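Local structure of hypothetical aspartyl-tRNA synthetase (Sulfolobus tokodaii, 1WYD) at residues 297-302 against 320-325; 329-334 against 339-344. The protein catalyses the ATP-dependent attachment of L-aspartate to tRNA, with relaxed specificity that probably lets it charge both tRNA(Asp) and tRNA(Asn). All blocks are in the same frame, centred on the assembly; numbering follows the deposited sequence.

Contact 1: residues 297-302 against 320-325; sequences GDDIGT and VDWPSD
G297 and P323 mark the closest approach of two loop backbones, 6.2 Å between their CA atoms, and no hydrogen bond joins them. The contact packs the loop leading into helix 302-312 against the one that leaves strand 316-320, within the class II synthetase domain. The P323 ring comes up against the glycine backbone, its CG 4.2 Å from G297 CA. The larger meeting is between I300 and the benzene end of W322. I300 CB lies 3.8 Å from W322 CH2. With CG1 anti to the carbonyl carbon (chi1 -61°), the longer branch of I300 also runs by the ring, CG1 being 4.0 Å from CZ3 of W322. D299 reaches the same corner of the indole, OD1 4.0 Å from CZ3 of W322, its carboxylate plane turned 66° from the ring. That oxygen accepts a hydrogen bond from the backbone N of I300 at 2.7 Å, the donor lying above the carboxylate plane. Y280 of helix 280-289 packs on I300, W322 and P323, while R327 makes a cation-pi contact with the indole. W322 NE1 donates to the carbonyl of I319, so the indole's polar end is already bonded and its benzene end meets 297-302 by van der Waals contact.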
loop_
_atom_site.group_PDB
_atom_site.type_symbol
_atom_site.label_atom_id
_atom_site.label_comp_id
_atom_site.label_asym_id
_atom_site.label_seq_id
_atom_site.Cartn_x
_atom_site.Cartn_y
_atom_site.Cartn_z
ATOM N N GLY B 297 -21.897 -28.087 10.267
ATOM C CA GLY B 297 -20.622 -27.999 10.948
ATOM C C GLY B 297 -19.433 -28.230 10.024
ATOM O O GLY B 297 -18.348 -27.744 10.299
ATOM N N ASP B 298 -19.633 -28.962 8.932
ATOM C CA ASP B 298 -18.562 -29.244 7.979
ATOM C C ASP B 298 -18.163 -28.021 7.178
ATOM O O ASP B 298 -18.921 -27.078 7.040
ATOM C CB ASP B 298 -18.963 -30.359 7.010
ATOM C CG ASP B 298 -19.314 -31.654 7.712
ATOM O OD1 ASP B 298 -19.739 -32.605 7.018
ATOM O OD2 ASP B 298 -19.216 -31.807 8.947
ATOM N N ASP B 299 -16.955 -28.047 6.644
ATOM C CA ASP B 299 -16.479 -26.969 5.796
ATOM C C ASP B 299 -17.159 -27.042 4.438
ATOM O O ASP B 299 -17.733 -28.060 4.088
ATOM C CB ASP B 299 -14.954 -27.044 5.659
ATOM C CG ASP B 299 -14.349 -25.758 5.097
ATOM O OD1 ASP B 299 -15.071 -24.747 4.883
ATOM O OD2 ASP B 299 -13.138 -25.686 4.816
ATOM N N ILE B 300 -17.119 -25.947 3.687
ATOM C CA ILE B 300 -17.645 -25.917 2.335
ATOM C C ILE B 300 -16.480 -25.711 1.365
ATOM O O ILE B 300 -16.053 -24.598 1.117
ATOM C CB ILE B 300 -18.737 -24.828 2.214
ATOM C CG1 ILE B 300 -19.890 -25.139 3.167
ATOM C CG2 ILE B 300 -19.248 -24.692 0.779
ATOM C CD1 ILE B 300 -21.075 -24.222 3.030
ATOM N N GLY B 301 -15.972 -26.810 0.826
ATOM C CA GLY B 301 -14.832 -26.772 -0.064
ATOM C C GLY B 301 -15.151 -26.305 -1.470
ATOM O O GLY B 301 -16.326 -26.116 -1.845
ATOM N N THR B 302 -14.083 -26.125 -2.254
ATOM C CA THR B 302 -14.213 -25.722 -3.648
ATOM C C THR B 302 -15.202 -26.604 -4.385
ATOM O O THR B 302 -16.143 -26.071 -5.016
ATOM C CB THR B 302 -12.865 -25.736 -4.349
ATOM O OG1 THR B 302 -12.019 -24.771 -3.729
ATOM C CG2 THR B 302 -13.001 -25.249 -5.787
ATOM N N VAL B 320 -23.096 -16.266 4.534
ATOM C CA VAL B 320 -23.198 -15.646 5.857
ATOM C C VAL B 320 -23.536 -16.621 6.999
ATOM O O VAL B 320 -23.942 -17.766 6.779
ATOM C CB VAL B 320 -24.231 -14.476 5.840
ATOM C CG1 VAL B 320 -23.908 -13.491 4.739
ATOM C CG2 VAL B 320 -25.620 -14.993 5.687
ATOM N N ASP B 321 -23.378 -16.148 8.225
ATOM C CA ASP B 321 -23.776 -16.897 9.401
ATOM C C ASP B 321 -23.155 -18.323 9.501
ATOM O O ASP B 321 -23.881 -19.299 9.727
ATOM C CB ASP B 321 -25.326 -16.916 9.544
ATOM C CG ASP B 321 -25.940 -15.497 9.649
ATOM O OD1 ASP B 321 -27.172 -15.335 9.531
ATOM O OD2 ASP B 321 -25.270 -14.471 9.863
ATOM N N TRP B 322 -21.828 -18.443 9.380
ATOM C CA TRP B 322 -21.149 -19.748 9.621
ATOM C C TRP B 322 -21.235 -20.274 11.094
ATOM O O TRP B 322 -21.517 -19.497 12.014
ATOM C CB TRP B 322 -19.671 -19.680 9.171
ATOM C CG TRP B 322 -19.489 -19.472 7.679
ATOM C CD1 TRP B 322 -19.718 -18.330 6.990
ATOM C CD2 TRP B 322 -19.040 -20.440 6.714
ATOM N NE1 TRP B 322 -19.452 -18.516 5.656
ATOM C CE2 TRP B 322 -19.039 -19.804 5.455
ATOM C CE3 TRP B 322 -18.644 -21.789 6.786
ATOM C CZ2 TRP B 322 -18.648 -20.451 4.274
ATOM C CZ3 TRP B 322 -18.257 -22.441 5.613
ATOM C CH2 TRP B 322 -18.260 -21.763 4.366
ATOM N N PRO B 323 -20.999 -21.575 11.333
ATOM C CA PRO B 323 -20.821 -22.070 12.714
ATOM C C PRO B 323 -19.665 -21.402 13.450
ATOM O O PRO B 323 -18.568 -21.244 12.886
ATOM C CB PRO B 323 -20.526 -23.564 12.541
ATOM C CG PRO B 323 -20.290 -23.767 11.085
ATOM C CD PRO B 323 -20.945 -22.670 10.351
ATOM N N SER B 324 -19.930 -21.020 14.696
ATOM C CA SER B 324 -18.968 -20.350 15.554
ATOM C C SER B 324 -17.742 -21.203 15.712
ATOM O O SER B 324 -16.639 -20.712 15.871
ATOM C CB SER B 324 -19.573 -20.122 16.938
ATOM O OG SER B 324 -20.855 -19.528 16.823
ATOM N N ASP B 325 -17.955 -22.503 15.648
ATOM C CA ASP B 325 -16.926 -23.481 15.931
ATOM C C ASP B 325 -15.884 -23.544 14.802
ATOM O O ASP B 325 -14.802 -24.086 14.989
ATOM C CB ASP B 325 -17.624 -24.832 16.204
ATOM C CG ASP B 325 -18.987 -24.654 16.975
ATOM O OD1 ASP B 325 -19.987 -24.080 16.411
ATOM O OD2 ASP B 325 -19.132 -25.044 18.166
#

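Contact 2: residues 329-334 against 339-344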
loop_
_atom_site.group_PDB
_atom_site.type_symbol
_atom_site.label_atom_id
_atom_site.label_comp_id
_atom_site.label_asym_id
_atom_site.label_seq_id
_atom_site.Cartn_x
_atom_site.Cartn_y
_atom_site.Cartn_z
ATOM N N PHE B 329 -11.682 -17.054 17.359
ATOM C CA PHE B 329 -12.159 -16.642 18.679
ATOM C C PHE B 329 -12.573 -15.171 18.690
ATOM O O PHE B 329 -13.285 -14.728 19.589
ATOM C CB PHE B 329 -11.044 -16.850 19.713
ATOM C CG PHE B 329 -9.913 -15.840 19.603
ATOM C CD1 PHE B 329 -9.873 -14.719 20.440
ATOM C CD2 PHE B 329 -8.887 -16.011 18.678
ATOM C CE1 PHE B 329 -8.826 -13.768 20.344
ATOM C CE2 PHE B 329 -7.830 -15.066 18.578
ATOM C CZ PHE B 329 -7.804 -13.945 19.417
ATOM N N TYR B 330 -12.073 -14.394 17.736
ATOM C CA TYR B 330 -12.312 -12.956 17.761
ATOM C C TYR B 330 -13.641 -12.595 17.081
ATOM O O TYR B 330 -14.023 -11.428 17.061
ATOM C CB TYR B 330 -11.110 -12.127 17.193
ATOM C CG TYR B 330 -10.589 -12.568 15.833
ATOM C CD1 TYR B 330 -11.281 -12.277 14.685
ATOM C CD2 TYR B 330 -9.383 -13.260 15.714
ATOM C CE1 TYR B 330 -10.823 -12.670 13.440
ATOM C CE2 TYR B 330 -8.900 -13.661 14.462
ATOM C CZ TYR B 330 -9.641 -13.360 13.331
ATOM O OH TYR B 330 -9.205 -13.748 12.088
ATOM N N THR B 331 -14.338 -13.605 16.551
ATOM C CA THR B 331 -15.608 -13.423 15.826
ATOM C C THR B 331 -16.839 -13.518 16.759
ATOM O O THR B 331 -16.992 -14.468 17.489
ATOM C CB THR B 331 -15.638 -14.424 14.618
ATOM O OG1 THR B 331 -15.243 -13.731 13.424
ATOM C CG2 THR B 331 -17.031 -14.914 14.271
ATOM N N LYS B 332 -17.691 -12.493 16.749
ATOM C CA LYS B 332 -18.906 -12.468 17.590
ATOM C C LYS B 332 -19.873 -13.592 17.196
ATOM O O LYS B 332 -20.052 -13.873 16.014
ATOM C CB LYS B 332 -19.596 -11.108 17.511
ATOM C CG LYS B 332 -20.854 -10.991 18.357
ATOM C CD LYS B 332 -21.027 -9.596 18.967
ATOM C CE LYS B 332 -22.499 -9.368 19.388
ATOM N NZ LYS B 332 -22.885 -7.924 19.315
ATOM N N SER B 333 -20.434 -14.273 18.195
ATOM C CA SER B 333 -21.404 -15.349 17.960
ATOM C C SER B 333 -22.772 -14.716 17.810
ATOM O O SER B 333 -22.958 -13.556 18.157
ATOM C CB SER B 333 -21.425 -16.302 19.142
ATOM O OG SER B 333 -20.181 -16.968 19.280
ATOM N N LYS B 334 -23.732 -15.458 17.278
ATOM C CA LYS B 334 -25.081 -14.912 17.154
ATOM C C LYS B 334 -25.753 -14.994 18.523
ATOM O O LYS B 334 -25.553 -15.966 19.262
ATOM C CB LYS B 334 -25.893 -15.630 16.063
ATOM C CG LYS B 334 -25.393 -15.360 14.652
ATOM C CD LYS B 334 -26.412 -15.713 13.597
ATOM C CE LYS B 334 -27.075 -14.438 13.043
ATOM N NZ LYS B 334 -28.256 -14.732 12.202
ATOM N N GLU B 339 -24.383 -21.249 18.405
ATOM C CA GLU B 339 -23.744 -22.209 17.510
ATOM C C GLU B 339 -23.340 -21.564 16.176
ATOM O O GLU B 339 -22.424 -22.052 15.501
ATOM C CB GLU B 339 -24.671 -23.413 17.281
ATOM N N LEU B 340 -24.036 -20.489 15.808
ATOM C CA LEU B 340 -23.753 -19.730 14.592
ATOM C C LEU B 340 -22.897 -18.479 14.878
ATOM O O LEU B 340 -22.714 -18.079 16.030
ATOM C CB LEU B 340 -25.066 -19.324 13.900
ATOM C CG LEU B 340 -25.973 -20.401 13.288
ATOM C CD1 LEU B 340 -27.145 -19.774 12.545
ATOM C CD2 LEU B 340 -25.201 -21.380 12.371
ATOM N N SER B 341 -22.377 -17.842 13.835
ATOM C CA SER B 341 -21.527 -16.676 14.045
ATOM C C SER B 341 -21.862 -15.564 13.094
ATOM O O SER B 341 -22.388 -15.796 12.015
ATOM C CB SER B 341 -20.063 -17.066 13.915
ATOM O OG SER B 341 -19.794 -17.489 12.598
ATOM N N GLU B 342 -21.568 -14.347 13.503
ATOM C CA GLU B 342 -21.834 -13.196 12.669
ATOM C C GLU B 342 -20.690 -13.012 11.656
ATOM O O GLU B 342 -19.930 -12.063 11.716
ATOM C CB GLU B 342 -22.077 -11.946 13.521
ATOM C CG GLU B 342 -23.471 -11.867 14.146
ATOM C CD GLU B 342 -23.801 -10.517 14.808
ATOM O OE1 GLU B 342 -23.267 -9.443 14.401
ATOM O OE2 GLU B 342 -24.615 -10.528 15.752
ATOM N N SER B 343 -20.610 -13.928 10.698
ATOM C CA SER B 343 -19.523 -13.938 9.738
ATOM C C SER B 343 -20.034 -14.090 8.344
ATOM O O SER B 343 -21.182 -14.457 8.145
ATOM C CB SER B 343 -18.602 -15.102 10.025
ATOM O OG SER B 343 -19.359 -16.299 10.097
ATOM N N PHE B 344 -19.164 -13.792 7.374
ATOM C CA PHE B 344 -19.475 -13.994 5.961
ATOM C C PHE B 344 -18.249 -14.359 5.153
ATOM O O PHE B 344 -17.155 -13.929 5.460
ATOM C CB PHE B 344 -20.136 -12.749 5.377
ATOM C CG PHE B 344 -19.208 -11.573 5.188
ATOM C CD1 PHE B 344 -18.963 -10.691 6.229
ATOM C CD2 PHE B 344 -18.602 -11.341 3.962
ATOM C CE1 PHE B 344 -18.113 -9.606 6.073
ATOM C CE2 PHE B 344 -17.755 -10.252 3.783
ATOM C CZ PHE B 344 -17.510 -9.380 4.852
#
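Two backbone hydrogen bonds join K332 to E342 and K334 to L340. The amide N of E342 donates to K332 O at 3.0 Å, nearly straight at 170°; the N of K334 reaches L340 O at 3.1 Å, from well above the carbonyl plane. They flank S333 and S341, whose CA atoms lie 4.1 Å apart, as in a non-hydrogen-bonded antiparallel pair. The bridge is a single one; the touching parts run 116° apart, and E342 beside it is the centre of an inverse gamma turn. T331 CG2 packs on CB of the bridged S341 at 3.7 Å. S341 OG takes a hydrogen bond from S343 OG and is also bonded to W322 O, while T331 OG1 is hydrogen-bonded to S357 OG. K334 lies alongside L340, both pointing the same way, with K334 CD 3.9 Å from L340 CB. A bend at chi3 (104°) turns the lysine chain, whose NZ forms a salt bridge with D321. E342 CG adds to this packing, 4.0 Å from K334 CG. Two main-chain bonds thus close the loop between 334 and 340 on the approach to strand 343-348; across it K334 and E342 meet by their aliphatic parts, their polar ends being taken by D321 and T358.

Both contacts sit in the class II synthetase domain, their centres about 11 Å apart and in series along the chain. They involve the long connection between the adjacent antiparallel strands 316-320 and 343-348 of the mixed eight-stranded sheet. Contact 1 ties its start to the loop before helix 302-312; contact 2 folds its later part back onto the approach to strand 343-348. D321 N lies 2.8 Å from S343 O, a probable hydrogen bond joining the two. Side chain to side chain, W322 is about 7 Å from E352 (predicted to bind ATP and magnesium) and T331 about 5 Å from R359 (predicted to bind aspartate); Y330 OH is hydrogen-bonded to E167, also a predicted aspartate-binding residue.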